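Local coordinates for uncharacterized NTF2-like protein (Cytophaga hutchinsonii ATCC 33406, PDB 3F14), which is of unknown function but adopts an NTF2-like, SnoaL-related fold that probably encloses a pocket for a small ligand, at residues A[16-21]-A[47-52]; A[59-64]-A[91-96]. One frame throughout, in Å; residues are numbered along the deposited sequence.

In the fold
Read from the N terminus, helix 2-14 ends just before segment 16-21, and the chain then runs through strands 25-26, 29-33 and 37-40 into helix 42-57. There contact 1 closes a loop of 25 intervening residues, tying the turn after the first helix to the second. Contact 2 opens only afterwards, in series: strand 60-68, the outermost strand at one side of the sheet, is joined to strand 88-100 across strand 72-82, with 26 residues between its segments. The loops neither nest nor cross. The centres of the two contacts lie about 15 Å apart, yet the contacts meet where Gly16 N packs 4.2 Å from Leu61 CD2, linking the turn after helix 2-14 to the edge strand 60-68.

Contact 1: residues A[16-21]-A[47-52]; sequences GDFPAV and DFCNKM
Phe18, whose ring packs on Cys49, has its carbonyl O bonded by Val21 N at 2.9 Å, the shortest hydrogen bond within the two segments, which fixes the turn carrying the ring. Across the contact the evidence is apolar and sulfur-aromatic. Cys49 SG stands over one face of the Phe18 ring, 4.2 Å from its centroid and 19° off the normal, displaced toward the CG and CD2 rim. Beside it, Cys49 CB approaches Phe18 CD2 to 3.6 Å, and the same ring carbon lies 3.6 Å from Cys49 O, a contact with the helix backbone. With CG set anti to its carbonyl carbon (chi1 -48°), Phe18 directs the ring at the helix. The opposite face is covered from its own segment: Gly16 O sits 3.8 Å above the Phe18 ring plane, over the centre, where the inverse gamma turn centred on Asp17 places it after the Schellman motif that ends helix 2-14. The ring is thus sandwiched between sulfur and carbonyl. The selenium of selenomethionine Met52 meets the ring obliquely near CZ, but this residue has two conformers and the detail is doubtful. Phe13 and Met56 also touch Phe18, while Trp31 backs Cys49. An alanine in place of Phe18 is likely to open a gap between Gly16 O and Cys49 SG, taking away the ring face that Cys49 SG lies over. The whole is a Cys sulfur-aromatic contact joining the turn after the first helix to the second helix of the NTF2-like fold.

Contact 2: residues A[59-64]-A[91-96]; sequences AVLTND and VSYCDI
On the helix-bearing face of the NTF2-like sheet, Tyr93 of strand 88-100 reaches over the intervening strand 72-82 to Asn63 of strand 60-68. The two strands are second neighbours, as the separation of 8.9 Å between Asn63 CA and Tyr93 CA confirms, and the long phenol spans that gap. Tyr93 OH donates to Asn63 OD1 at 2.7 Å. The C=O...donor angle is 151°, with the hydroxyl tilted out of the carbonyl plane, while OD1 itself lies at the edge of the ring, in its plane. Amide and ring are almost perpendicular, 89° apart. The ring gets there with CG lodged between the backbone N and the carbonyl carbon (chi1 58°). Leu61 crosses the phenol at about a right angle, its CB 3.9 Å from Tyr93 OH and its CD2 4.1 Å from Tyr93 CE2. Because Asn63 ND2 is bonded to Gln11 OE1 on helix 2-14, the amide is held at both ends, which fixes its orientation toward the tyrosine. A TRS molecule, probably from crystallisation, lies about 3 Å from the Tyr93 side chain and is hydrogen-bonded to Asp95, consistent with the pocket between sheet and helices characteristic of NTF2-like folds.

Contact 1: residues A[16-21]-A[47-52]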
loop_
_atom_site.group_PDB
_atom_site.type_symbol
_atom_site.label_atom_id
_atom_site.label_comp_id
_atom_site.label_asym_id
_atom_site.label_seq_id
_atom_site.Cartn_x
_atom_site.Cartn_y
_atom_site.Cartn_z
ATOM N N GLY A 16 -12.344 7.643 -6.717
ATOM C CA GLY A 16 -13.097 7.175 -7.879
ATOM C C GLY A 16 -13.523 8.197 -8.880
ATOM O O GLY A 16 -14.196 7.833 -9.837
ATOM N N ASP A 17 -13.149 9.445 -8.675
ATOM C CA ASP A 17 -13.511 10.529 -9.556
ATOM C C ASP A 17 -12.447 10.647 -10.632
ATOM O O ASP A 17 -11.780 11.667 -10.776
ATOM C CB ASP A 17 -13.672 11.857 -8.803
ATOM C CG ASP A 17 -14.324 12.959 -9.654
ATOM O OD1 ASP A 17 -14.711 12.688 -10.814
ATOM O OD2 ASP A 17 -14.363 14.119 -9.148
ATOM N N PHE A 18 -12.322 9.590 -11.419
ATOM C CA PHE A 18 -11.262 9.529 -12.420
ATOM C C PHE A 18 -11.328 10.674 -13.454
ATOM O O PHE A 18 -10.278 11.254 -13.783
ATOM C CB PHE A 18 -11.280 8.207 -13.168
ATOM C CG PHE A 18 -11.379 6.973 -12.286
ATOM C CD1 PHE A 18 -10.520 6.722 -11.243
ATOM C CD2 PHE A 18 -12.284 5.984 -12.616
ATOM C CE1 PHE A 18 -10.606 5.547 -10.531
ATOM C CE2 PHE A 18 -12.362 4.806 -11.894
ATOM C CZ PHE A 18 -11.504 4.590 -10.857
ATOM N N PRO A 19 -12.524 11.006 -13.959
ATOM C CA PRO A 19 -12.599 12.050 -15.013
ATOM C C PRO A 19 -12.000 13.387 -14.599
ATOM O O PRO A 19 -11.551 14.119 -15.460
ATOM C CB PRO A 19 -14.093 12.144 -15.312
ATOM C CG PRO A 19 -14.617 10.816 -14.921
ATOM C CD PRO A 19 -13.855 10.421 -13.716
ATOM N N ALA A 20 -11.983 13.710 -13.314
ATOM C CA ALA A 20 -11.363 14.961 -12.844
ATOM C C ALA A 20 -9.866 15.014 -13.091
ATOM O O ALA A 20 -9.288 16.100 -13.064
ATOM C CB ALA A 20 -11.660 15.193 -11.330
ATOM N N VAL A 21 -9.221 13.872 -13.335
ATOM C CA VAL A 21 -7.761 13.878 -13.466
ATOM C C VAL A 21 -7.226 13.270 -14.755
ATOM O O VAL A 21 -6.004 13.176 -14.931
ATOM C CB VAL A 21 -7.067 13.239 -12.216
ATOM C CG1 VAL A 21 -7.388 14.053 -10.974
ATOM C CG2 VAL A 21 -7.508 11.816 -12.017
ATOM N N ASP A 47 -9.790 4.618 -20.956
ATOM C CA ASP A 47 -10.898 3.738 -21.368
ATOM C C ASP A 47 -11.236 2.780 -20.234
ATOM O O ASP A 47 -12.412 2.489 -19.975
ATOM C CB ASP A 47 -10.551 2.943 -22.651
ATOM C CG ASP A 47 -10.576 3.784 -23.920
ATOM O OD1 ASP A 47 -11.217 4.868 -23.962
ATOM O OD2 ASP A 47 -10.031 3.282 -24.949
ATOM N N PHE A 48 -10.220 2.279 -19.556
ATOM C CA PHE A 48 -10.418 1.344 -18.441
ATOM C C PHE A 48 -11.106 2.030 -17.287
ATOM O O PHE A 48 -12.084 1.515 -16.726
ATOM C CB PHE A 48 -9.060 0.804 -17.994
ATOM C CG PHE A 48 -9.122 -0.321 -16.979
ATOM C CD1 PHE A 48 -9.176 -1.640 -17.402
ATOM C CD2 PHE A 48 -9.054 -0.028 -15.652
ATOM C CE1 PHE A 48 -9.197 -2.659 -16.453
ATOM C CE2 PHE A 48 -9.076 -1.033 -14.725
ATOM C CZ PHE A 48 -9.138 -2.339 -15.143
ATOM N N CYS A 49 -10.663 3.225 -16.941
ATOM C CA CYS A 49 -11.333 4.015 -15.926
ATOM C C CYS A 49 -12.764 4.284 -16.308
ATOM O O CYS A 49 -13.657 4.245 -15.421
ATOM C CB CYS A 49 -10.581 5.341 -15.727
ATOM S SG CYS A 49 -9.007 5.198 -14.887
ATOM N N ASN A 50 -13.054 4.662 -17.544
ATOM C CA ASN A 50 -14.434 4.923 -17.958
ATOM C C ASN A 50 -15.313 3.687 -17.844
ATOM O O ASN A 50 -16.513 3.816 -17.530
ATOM C CB ASN A 50 -14.497 5.553 -19.370
ATOM C CG ASN A 50 -14.166 7.051 -19.348
ATOM O OD1 ASN A 50 -14.386 7.720 -18.344
ATOM N ND2 ASN A 50 -13.721 7.584 -20.464
ATOM N N LYS A 51 -14.791 2.517 -18.191
ATOM C CA LYS A 51 -15.559 1.269 -18.057
ATOM C C LYS A 51 -15.942 1.043 -16.587
ATOM O O LYS A 51 -17.078 0.642 -16.279
ATOM C CB LYS A 51 -14.734 0.124 -18.628
ATOM C CG LYS A 51 -15.278 -1.276 -18.511
ATOM C CD LYS A 51 -14.457 -2.243 -19.387
ATOM C CE LYS A 51 -14.635 -3.702 -18.996
ATOM N NZ LYS A 51 -16.015 -3.996 -18.477
HETATM N N MSE A 52 -15.019 1.380 -15.675
HETATM C CA MSE A 52 -15.136 1.205 -14.179
HETATM C C MSE A 52 -15.986 2.268 -13.472
HETATM O O MSE A 52 -16.515 2.014 -12.387
HETATM C CB MSE A 52 -13.726 1.169 -13.487
HETATM C CG MSE A 52 -13.681 0.756 -11.942
HETATM SE SE MSE A 52 -11.971 0.635 -11.182
HETATM C CE MSE A 52 -11.313 -0.809 -12.229
#

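Contact 2: residues A[59-64]-A[91-96]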
loop_
_atom_site.group_PDB
_atom_site.type_symbol
_atom_site.label_atom_id
_atom_site.label_comp_id
_atom_site.label_asym_id
_atom_site.label_seq_id
_atom_site.Cartn_x
_atom_site.Cartn_y
_atom_site.Cartn_z
ATOM N N ALA A 59 -20.804 3.227 -5.525
ATOM C CA ALA A 59 -20.093 2.849 -4.317
ATOM C C ALA A 59 -19.868 4.099 -3.461
ATOM O O ALA A 59 -20.156 5.225 -3.909
ATOM C CB ALA A 59 -18.744 2.168 -4.660
ATOM N N VAL A 60 -19.283 3.908 -2.273
ATOM C CA VAL A 60 -18.964 5.049 -1.377
ATOM C C VAL A 60 -17.503 4.902 -0.977
ATOM O O VAL A 60 -17.120 3.934 -0.306
ATOM C CB VAL A 60 -19.846 5.143 -0.172
ATOM C CG1 VAL A 60 -19.550 6.467 0.616
ATOM C CG2 VAL A 60 -21.319 5.168 -0.598
ATOM N N LEU A 61 -16.654 5.820 -1.442
ATOM C CA LEU A 61 -15.220 5.747 -1.232
ATOM C C LEU A 61 -14.768 6.806 -0.241
ATOM O O LEU A 61 -15.198 7.954 -0.333
ATOM C CB LEU A 61 -14.456 5.851 -2.553
ATOM C CG LEU A 61 -14.699 4.694 -3.546
ATOM C CD1 LEU A 61 -15.877 4.951 -4.526
ATOM C CD2 LEU A 61 -13.409 4.381 -4.325
ATOM N N THR A 62 -13.922 6.430 0.702
ATOM C CA THR A 62 -13.437 7.319 1.746
ATOM C C THR A 62 -11.927 7.176 1.860
ATOM O O THR A 62 -11.434 6.112 2.165
ATOM C CB THR A 62 -14.071 6.930 3.096
ATOM O OG1 THR A 62 -15.499 6.970 2.950
ATOM C CG2 THR A 62 -13.630 7.892 4.245
ATOM N N ASN A 63 -11.219 8.241 1.543
ATOM C CA ASN A 63 -9.770 8.279 1.699
ATOM C C ASN A 63 -9.427 8.597 3.177
ATOM O O ASN A 63 -9.980 9.531 3.753
ATOM C CB ASN A 63 -9.174 9.329 0.767
ATOM C CG ASN A 63 -9.351 9.008 -0.706
ATOM O OD1 ASN A 63 -9.492 7.841 -1.097
ATOM N ND2 ASN A 63 -9.318 10.058 -1.535
ATOM N N ASP A 64 -8.680 7.681 3.811
ATOM C CA ASP A 64 -8.422 7.666 5.271
ATOM C C ASP A 64 -7.069 8.264 5.717
ATOM O O ASP A 64 -6.958 8.774 6.832
ATOM C CB ASP A 64 -8.406 6.208 5.810
ATOM C CG ASP A 64 -9.732 5.473 5.706
ATOM O OD1 ASP A 64 -10.828 6.085 5.690
ATOM O OD2 ASP A 64 -9.659 4.220 5.685
ATOM N N VAL A 91 -13.880 -2.871 0.344
ATOM C CA VAL A 91 -12.538 -3.121 -0.183
ATOM C C VAL A 91 -11.635 -2.069 0.458
ATOM O O VAL A 91 -11.920 -0.873 0.352
ATOM C CB VAL A 91 -12.478 -2.979 -1.686
ATOM C CG1 VAL A 91 -10.995 -2.831 -2.197
ATOM C CG2 VAL A 91 -13.207 -4.145 -2.357
ATOM N N SER A 92 -10.542 -2.505 1.090
ATOM C CA SER A 92 -9.537 -1.640 1.632
ATOM C C SER A 92 -8.485 -1.437 0.550
ATOM O O SER A 92 -7.989 -2.433 -0.010
ATOM C CB SER A 92 -8.886 -2.282 2.859
ATOM O OG SER A 92 -9.810 -2.351 3.954
ATOM N N TYR A 93 -8.151 -0.194 0.253
ATOM C CA TYR A 93 -7.177 0.100 -0.788
ATOM C C TYR A 93 -6.015 0.962 -0.336
ATOM O O TYR A 93 -6.115 1.785 0.565
ATOM C CB TYR A 93 -7.854 0.754 -2.050
ATOM C CG TYR A 93 -8.611 2.029 -1.799
ATOM C CD1 TYR A 93 -7.972 3.279 -1.704
ATOM C CD2 TYR A 93 -9.994 2.012 -1.699
ATOM C CE1 TYR A 93 -8.697 4.431 -1.466
ATOM C CE2 TYR A 93 -10.717 3.169 -1.524
ATOM C CZ TYR A 93 -10.088 4.378 -1.394
ATOM O OH TYR A 93 -10.869 5.509 -1.166
ATOM N N CYS A 94 -4.896 0.728 -1.000
ATOM C CA CYS A 94 -3.718 1.556 -0.884
ATOM C C CYS A 94 -3.281 1.880 -2.326
ATOM O O CYS A 94 -2.917 0.985 -3.073
ATOM C CB CYS A 94 -2.609 0.829 -0.125
ATOM S SG CYS A 94 -1.085 1.820 -0.031
ATOM N N ASP A 95 -3.341 3.164 -2.679
ATOM C CA ASP A 95 -2.984 3.675 -4.006
ATOM C C ASP A 95 -1.706 4.463 -3.908
ATOM O O ASP A 95 -1.596 5.409 -3.121
ATOM C CB ASP A 95 -4.081 4.558 -4.576
ATOM C CG ASP A 95 -5.400 3.836 -4.779
ATOM O OD1 ASP A 95 -5.429 2.647 -5.151
ATOM O OD2 ASP A 95 -6.503 4.491 -4.581
ATOM N N ILE A 96 -0.733 4.116 -4.757
ATOM C CA ILE A 96 0.590 4.740 -4.759
ATOM C C ILE A 96 0.800 5.455 -6.099
ATOM O O ILE A 96 0.693 4.822 -7.161
ATOM C CB ILE A 96 1.704 3.684 -4.570
ATOM C CG1 ILE A 96 1.482 2.913 -3.287
ATOM C CG2 ILE A 96 3.100 4.335 -4.630
ATOM C CD1 ILE A 96 2.479 1.743 -3.045
#